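Putative streptothricin acetyltransferase (Bacillus anthracis, PDB 3PP9) binds acetyl coenzyme A and, as a putative streptothricin acetyltransferase of the GNAT family, probably transfers its acetyl group to that antibiotic. Local coordinates at residues A[70-79]-A[89-97]. Numbering follows the deposited sequence.
With PO4 (phosphate ion), chain E.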
ATOM      1  N   TYR A  70     -10.540  -4.747 -16.837  1.00 16.75           N
ATOM      2  CA  TYR A  70     -10.677  -5.991 -16.079  1.00 16.36           C
ATOM      3  C   TYR A  70     -11.265  -7.120 -16.881  1.00 18.63           C
ATOM      4  O   TYR A  70     -11.501  -8.190 -16.342  1.00 18.38           O
ATOM      5  CB  TYR A  70     -11.503  -5.745 -14.804  1.00 16.91           C
ATOM      6  CG  TYR A  70     -10.773  -4.855 -13.833  1.00 14.84           C
ATOM      7  CD1 TYR A  70     -10.742  -3.485 -13.998  1.00 17.57           C
ATOM      8  CD2 TYR A  70     -10.106  -5.392 -12.740  1.00 14.11           C
ATOM      9  CE1 TYR A  70     -10.046  -2.678 -13.114  1.00 17.14           C
ATOM     10  CE2 TYR A  70      -9.412  -4.586 -11.859  1.00 15.46           C
ATOM     11  CZ  TYR A  70      -9.390  -3.242 -12.044  1.00 18.25           C
ATOM     12  OH  TYR A  70      -8.697  -2.440 -11.167  1.00 21.57           O
ATOM     13  N   ILE A  71     -11.491  -6.893 -18.166  1.00 17.27           N
ATOM     14  CA  ILE A  71     -12.045  -7.933 -19.024  1.00 19.96           C
ATOM     15  C   ILE A  71     -10.922  -8.655 -19.748  1.00 20.81           C
ATOM     16  O   ILE A  71      -9.991  -8.023 -20.261  1.00 21.65           O
ATOM     17  CB  ILE A  71     -13.069  -7.342 -20.021  1.00 21.77           C
ATOM     18  CG1 ILE A  71     -14.260  -6.801 -19.238  1.00 24.06           C
ATOM     19  CG2 ILE A  71     -13.531  -8.425 -21.011  1.00 23.87           C
ATOM     20  CD1 ILE A  71     -15.344  -6.129 -20.055  1.00 27.09           C
ATOM     21  N   ASN A  72     -10.969  -9.984 -19.719  1.00 21.30           N
ATOM     22  CA  ASN A  72      -9.985 -10.816 -20.407  1.00 22.88           C
ATOM     23  C   ASN A  72      -8.559 -10.593 -19.877  1.00 22.10           C
ATOM     24  O   ASN A  72      -7.630 -10.293 -20.634  1.00 24.35           O
ATOM     25  CB  ASN A  72     -10.071 -10.535 -21.919  1.00 23.62           C
ATOM     26  CG  ASN A  72      -9.327 -11.554 -22.767  1.00 28.48           C
ATOM     27  OD1 ASN A  72      -9.044 -12.670 -22.323  1.00 31.64           O
ATOM     28  ND2 ASN A  72      -9.031 -11.177 -24.010  1.00 31.38           N
ATOM     29  N   LYS A  73      -8.393 -10.756 -18.575  1.00 19.56           N
ATOM     30  CA  LYS A  73      -7.106 -10.566 -17.937  1.00 19.53           C
ATOM     31  C   LYS A  73      -6.809 -11.761 -17.058  1.00 20.20           C
ATOM     32  O   LYS A  73      -7.685 -12.265 -16.353  1.00 20.91           O
ATOM     33  CB  LYS A  73      -7.129  -9.340 -17.023  1.00 18.35           C
ATOM     34  CG  LYS A  73      -7.567  -8.044 -17.690  1.00 20.67           C
ATOM     35  CD  LYS A  73      -6.606  -7.475 -18.703  1.00 24.59           C
ATOM     36  CE  LYS A  73      -5.358  -6.925 -18.060  1.00 26.21           C
ATOM     37  NZ  LYS A  73      -4.584  -6.124 -19.063  1.00 25.63           N
ATOM     38  N   PRO A  74      -5.555 -12.195 -17.049  1.00 21.23           N
ATOM     39  CA  PRO A  74      -5.260 -13.322 -16.180  1.00 21.36           C
ATOM     40  C   PRO A  74      -5.352 -13.068 -14.685  1.00 21.43           C
ATOM     41  O   PRO A  74      -5.898 -13.911 -13.949  1.00 22.41           O
ATOM     42  CB  PRO A  74      -3.799 -13.650 -16.518  1.00 22.94           C
ATOM     43  CG  PRO A  74      -3.517 -12.990 -17.797  1.00 24.63           C
ATOM     44  CD  PRO A  74      -4.440 -11.849 -17.945  1.00 21.52           C
ATOM     45  N   ASN A  75      -4.899 -11.898 -14.239  1.00 19.16           N
ATOM     46  CA  ASN A  75      -4.815 -11.616 -12.801  1.00 18.57           C
ATOM     47  C   ASN A  75      -5.735 -10.564 -12.239  1.00 17.10           C
ATOM     48  O   ASN A  75      -5.494 -10.045 -11.156  1.00 16.99           O
ATOM     49  CB  ASN A  75      -3.377 -11.279 -12.415  1.00 19.64           C
ATOM     50  CG  ASN A  75      -2.431 -12.440 -12.589  1.00 23.42           C
ATOM     51  OD1 ASN A  75      -2.836 -13.601 -12.574  1.00 27.06           O
ATOM     52  ND2 ASN A  75      -1.157 -12.127 -12.722  1.00 25.03           N
ATOM     53  N   GLN A  76      -6.759 -10.204 -12.996  0.50 16.25           N
ATOM     54  CA  GLN A  76      -7.733  -9.251 -12.474  0.50 15.88           C
ATOM     55  C   GLN A  76      -9.072  -9.593 -13.118  0.50 15.13           C
ATOM     56  O   GLN A  76      -9.120 -10.210 -14.183  0.50 15.76           O
ATOM     57  CB  GLN A  76      -7.274  -7.786 -12.586  0.50 17.22           C
ATOM     58  CG  GLN A  76      -7.246  -7.151 -13.932  0.50 18.81           C
ATOM     59  CD  GLN A  76      -6.723  -5.706 -13.861  0.50 22.79           C
ATOM     60  OE1 GLN A  76      -6.035  -5.320 -12.907  0.50 23.96           O
ATOM     61  NE2 GLN A  76      -7.048  -4.910 -14.869  0.50 21.67           N
ATOM     62  N   ILE A  77     -10.159  -9.238 -12.445  1.00 13.73           N
ATOM     63  CA  ILE A  77     -11.479  -9.575 -12.918  1.00 13.49           C
ATOM     64  C   ILE A  77     -12.532  -8.765 -12.204  1.00 12.69           C
ATOM     65  O   ILE A  77     -12.268  -8.207 -11.148  1.00 13.10           O
ATOM     66  CB  ILE A  77     -11.743 -11.093 -12.580  1.00 14.04           C
ATOM     67  CG1 ILE A  77     -12.966 -11.679 -13.272  1.00 14.79           C
ATOM     68  CG2 ILE A  77     -11.862 -11.317 -11.070  1.00 13.70           C
ATOM     69  CD1 ILE A  77     -12.982 -13.254 -13.179  1.00 16.06           C
ATOM     70  N   ILE A  78     -13.701  -8.672 -12.833  1.00 12.18           N
ATOM     71  CA  ILE A  78     -14.882  -8.054 -12.223  1.00 11.34           C
ATOM     72  C   ILE A  78     -16.032  -9.065 -12.238  1.00 11.92           C
ATOM     73  O   ILE A  78     -16.248  -9.766 -13.248  1.00 13.04           O
ATOM     74  CB  ILE A  78     -15.330  -6.752 -12.918  1.00 11.46           C
ATOM     75  CG1 ILE A  78     -14.298  -5.673 -12.629  1.00 12.26           C
ATOM     76  CG2 ILE A  78     -16.707  -6.315 -12.423  1.00 13.85           C
ATOM     77  CD1 ILE A  78     -14.526  -4.329 -13.347  1.00 14.17           C
ATOM     78  N   TYR A  79     -16.700  -9.207 -11.097  1.00 12.42           N
ATOM     79  CA  TYR A  79     -17.902 -10.029 -11.040  1.00 12.66           C
ATOM     80  C   TYR A  79     -19.053  -9.076 -10.817  1.00 13.32           C
ATOM     81  O   TYR A  79     -18.934  -8.132 -10.040  1.00 13.79           O
ATOM     82  CB  TYR A  79     -17.886 -11.069  -9.938  1.00 12.80           C
ATOM     83  CG  TYR A  79     -16.921 -12.188 -10.174  1.00 12.50           C
ATOM     84  CD1 TYR A  79     -17.265 -13.256 -10.982  1.00 14.66           C
ATOM     85  CD2 TYR A  79     -15.684 -12.203  -9.566  1.00 13.97           C
ATOM     86  CE1 TYR A  79     -16.377 -14.298 -11.217  1.00 14.49           C
ATOM     87  CE2 TYR A  79     -14.807 -13.250  -9.770  1.00 14.21           C
ATOM     88  CZ  TYR A  79     -15.158 -14.287 -10.589  1.00 15.73           C
ATOM     89  OH  TYR A  79     -14.269 -15.338 -10.794  1.00 19.47           O
ATOM     90  N   GLY A  89     -24.883  -4.710  -8.362  1.00 15.59           N
ATOM     91  CA  GLY A  89     -23.660  -4.663  -7.567  1.00 14.53           C
ATOM     92  C   GLY A  89     -22.507  -5.299  -8.319  1.00 13.96           C
ATOM     93  O   GLY A  89     -22.723  -5.927  -9.343  1.00 14.38           O
ATOM     94  N   PHE A  90     -21.288  -5.089  -7.840  1.00 14.17           N
ATOM     95  CA  PHE A  90     -20.128  -5.645  -8.502  1.00 12.92           C
ATOM     96  C   PHE A  90     -18.933  -5.649  -7.550  1.00 12.92           C
ATOM     97  O   PHE A  90     -18.949  -5.009  -6.497  1.00 12.07           O
ATOM     98  CB  PHE A  90     -19.799  -4.862  -9.786  1.00 14.54           C
ATOM     99  CG  PHE A  90     -19.471  -3.425  -9.551  1.00 15.58           C
ATOM    100  CD1 PHE A  90     -20.452  -2.453  -9.617  1.00 16.21           C
ATOM    101  CD2 PHE A  90     -18.192  -3.039  -9.232  1.00 17.22           C
ATOM    102  CE1 PHE A  90     -20.144  -1.117  -9.383  1.00 19.04           C
ATOM    103  CE2 PHE A  90     -17.879  -1.697  -9.000  1.00 17.68           C
ATOM    104  CZ  PHE A  90     -18.864  -0.747  -9.056  1.00 19.16           C
ATOM    105  N   ILE A  91     -17.933  -6.453  -7.892  1.00 11.43           N
ATOM    106  CA  ILE A  91     -16.702  -6.517  -7.136  1.00 11.92           C
ATOM    107  C   ILE A  91     -15.542  -6.521  -8.144  1.00 12.72           C
ATOM    108  O   ILE A  91     -15.608  -7.214  -9.176  1.00 12.99           O
ATOM    109  CB  ILE A  91     -16.653  -7.709  -6.136  1.00 11.93           C
ATOM    110  CG1 ILE A  91     -15.466  -7.575  -5.196  1.00 11.48           C
ATOM    111  CG2 ILE A  91     -16.677  -9.046  -6.885  1.00 12.39           C
ATOM    112  CD1 ILE A  91     -15.540  -8.538  -4.003  1.00 13.04           C
ATOM    113  N   VAL A  92     -14.524  -5.699  -7.851  1.00 11.78           N
ATOM    114  CA  VAL A  92     -13.344  -5.511  -8.695  1.00 12.62           C
ATOM    115  C   VAL A  92     -12.151  -6.119  -7.958  1.00 12.26           C
ATOM    116  O   VAL A  92     -11.835  -5.732  -6.835  1.00 12.76           O
ATOM    117  CB  VAL A  92     -13.089  -4.013  -8.957  1.00 12.30           C
ATOM    118  CG1 VAL A  92     -11.947  -3.817  -9.953  1.00 14.22           C
ATOM    119  CG2 VAL A  92     -14.367  -3.299  -9.498  1.00 14.73           C
ATOM    120  N   LEU A  93     -11.473  -7.058  -8.605  1.00 12.10           N
ATOM    121  CA  LEU A  93     -10.367  -7.765  -7.988  1.00 12.46           C
ATOM    122  C   LEU A  93      -9.089  -7.794  -8.818  1.00 13.45           C
ATOM    123  O   LEU A  93      -9.145  -7.797 -10.043  1.00 14.28           O
ATOM    124  CB  LEU A  93     -10.797  -9.242  -7.875  1.00 13.31           C
ATOM    125  CG  LEU A  93     -12.053  -9.506  -7.055  1.00 12.98           C
ATOM    126  CD1 LEU A  93     -12.549 -10.923  -7.246  1.00 14.69           C
ATOM    127  CD2 LEU A  93     -11.810  -9.222  -5.599  1.00 15.63           C
ATOM    128  N   LYS A  94      -7.949  -7.821  -8.136  0.50 14.14           N
ATOM    129  CA  LYS A  94      -6.657  -7.953  -8.808  0.50 15.23           C
ATOM    130  C   LYS A  94      -5.809  -8.864  -7.932  0.50 15.62           C
ATOM    131  O   LYS A  94      -6.185  -9.182  -6.794  0.50 15.11           O
ATOM    132  CB  LYS A  94      -5.893  -6.642  -8.939  0.50 15.98           C
ATOM    133  CG  LYS A  94      -5.330  -6.122  -7.653  0.50 18.43           C
ATOM    134  CD  LYS A  94      -4.360  -4.967  -7.890  0.50 20.79           C
ATOM    135  CE  LYS A  94      -3.777  -4.469  -6.573  0.50 21.95           C
ATOM    136  NZ  LYS A  94      -2.828  -3.334  -6.772  0.50 25.09           N
ATOM    137  N   LYS A  95      -4.710  -9.356  -8.491  1.00 16.69           N
ATOM    138  CA  LYS A  95      -3.759 -10.141  -7.709  1.00 17.18           C
ATOM    139  C   LYS A  95      -2.706  -9.143  -7.261  1.00 18.54           C
ATOM    140  O   LYS A  95      -2.131  -8.431  -8.083  1.00 21.24           O
ATOM    141  CB  LYS A  95      -3.143 -11.253  -8.539  1.00 18.26           C
ATOM    142  CG  LYS A  95      -2.194 -12.112  -7.746  1.00 20.00           C
ATOM    143  CD  LYS A  95      -1.626 -13.178  -8.647  1.00 23.33           C
ATOM    144  CE  LYS A  95      -0.692 -14.102  -7.924  1.00 28.74           C
ATOM    145  NZ  LYS A  95      -0.207 -15.161  -8.865  1.00 32.05           N
ATOM    146  N   ASN A  96      -2.434  -9.098  -5.963  1.00 18.40           N
ATOM    147  CA  ASN A  96      -1.472  -8.153  -5.397  1.00 20.24           C
ATOM    148  C   ASN A  96      -0.042  -8.698  -5.370  1.00 21.68           C
ATOM    149  O   ASN A  96       0.181  -9.889  -5.555  1.00 21.78           O
ATOM    150  CB  ASN A  96      -1.912  -7.824  -3.969  1.00 19.93           C
ATOM    151  CG  ASN A  96      -1.325  -6.541  -3.454  1.00 23.13           C
ATOM    152  OD1 ASN A  96      -1.084  -5.617  -4.227  1.00 26.31           O
ATOM    153  ND2 ASN A  96      -1.142  -6.447  -2.144  1.00 25.91           N
ATOM    154  N   TRP A  97       0.934  -7.830  -5.107  1.00 23.70           N
ATOM    155  CA  TRP A  97       2.339  -8.268  -5.036  1.00 25.04           C
ATOM    156  C   TRP A  97       2.615  -9.355  -3.987  1.00 25.31           C
ATOM    157  O   TRP A  97       3.564 -10.119  -4.137  1.00 26.34           O
ATOM    158  CB  TRP A  97       3.273  -7.086  -4.760  1.00 26.93           C
ATOM    159  CG  TRP A  97       3.059  -6.428  -3.420  1.00 26.65           C
ATOM    160  CD1 TRP A  97       2.246  -5.372  -3.151  1.00 28.63           C
ATOM    161  CD2 TRP A  97       3.680  -6.782  -2.180  1.00 28.75           C
ATOM    162  NE1 TRP A  97       2.313  -5.046  -1.815  1.00 27.11           N
ATOM    163  CE2 TRP A  97       3.182  -5.900  -1.196  1.00 29.05           C
ATOM    164  CE3 TRP A  97       4.596  -7.766  -1.801  1.00 30.93           C
ATOM    165  CZ2 TRP A  97       3.580  -5.970   0.135  1.00 29.05           C
ATOM    166  CZ3 TRP A  97       4.985  -7.837  -0.480  1.00 32.27           C
ATOM    167  CH2 TRP A  97       4.474  -6.946   0.475  1.00 31.66           C
TER
HETATM  168  P   PO4 E 186      -0.464  -2.861  -0.518  1.00 46.79           P
HETATM  169  O1  PO4 E 186      -1.233  -2.544  -1.781  1.00 49.79           O
HETATM  170  O2  PO4 E 186       0.996  -2.509  -0.693  1.00 48.12           O
HETATM  171  O3  PO4 E 186      -1.086  -2.087   0.615  1.00 48.87           O
HETATM  172  O4  PO4 E 186      -0.570  -4.342  -0.259  1.00 48.30           O
HETATM  173  O   HOH W   1      -2.788  -7.992 -10.800  1.00 21.20           O
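Val-92 presses CG1 onto one face of the Tyr-70 ring in a CH-pi contact, 3.5 Å from the ring centroid and displaced toward the rim. On the opposite face Gln-76 NE2, in one of two conformers, lies over the ring centre, 3.7 Å above the plane, while hydrogen-bonded to Glu-69 O. Ile-77 N and Leu-93 O, themselves joined by a hydrogen bond, meet the ring edge in its plane. Val-92 CG1 stands anti to the backbone N (chi1 -174°), which leaves CG2 to lie alongside Ile-78 CG1 at 3.9 Å. On the other side of the sheet Ile-77 CG1 sits off-centre over one face of the Tyr-79 ring, and Leu-93 CD1 and Ile-91 CG2 line its edge. Leu-93 CD1 also packs against Ile-77 CG2 (3.9 Å); on helix 117-131, Leu-93 meets Ala-125 and Trp-128, Ile-77 Trp-128 and Tyr-79 Gln-124. Paired backbone bonds link Ile-77 with Leu-93 and Tyr-79 with Ile-91; Leu-93 N to Ile-77 O is 2.9 Å. At the strand end, Lys-95 N makes a weak hydrogen bond to Asn-75 O, and a water donates to Lys-95 O (2.8 Å). Beyond it, Asn-96 ND2 and Trp-97 NE1 hydrogen-bond a phosphate ion, probably from the crystallisation liquor, and Trp-97 meets Tyr-167 of the second subunit edge-to-face. The contact is the open-end half of the antiparallel hairpin of strands 76-83 and 86-95, part of the central mixed sheet of the GNAT fold.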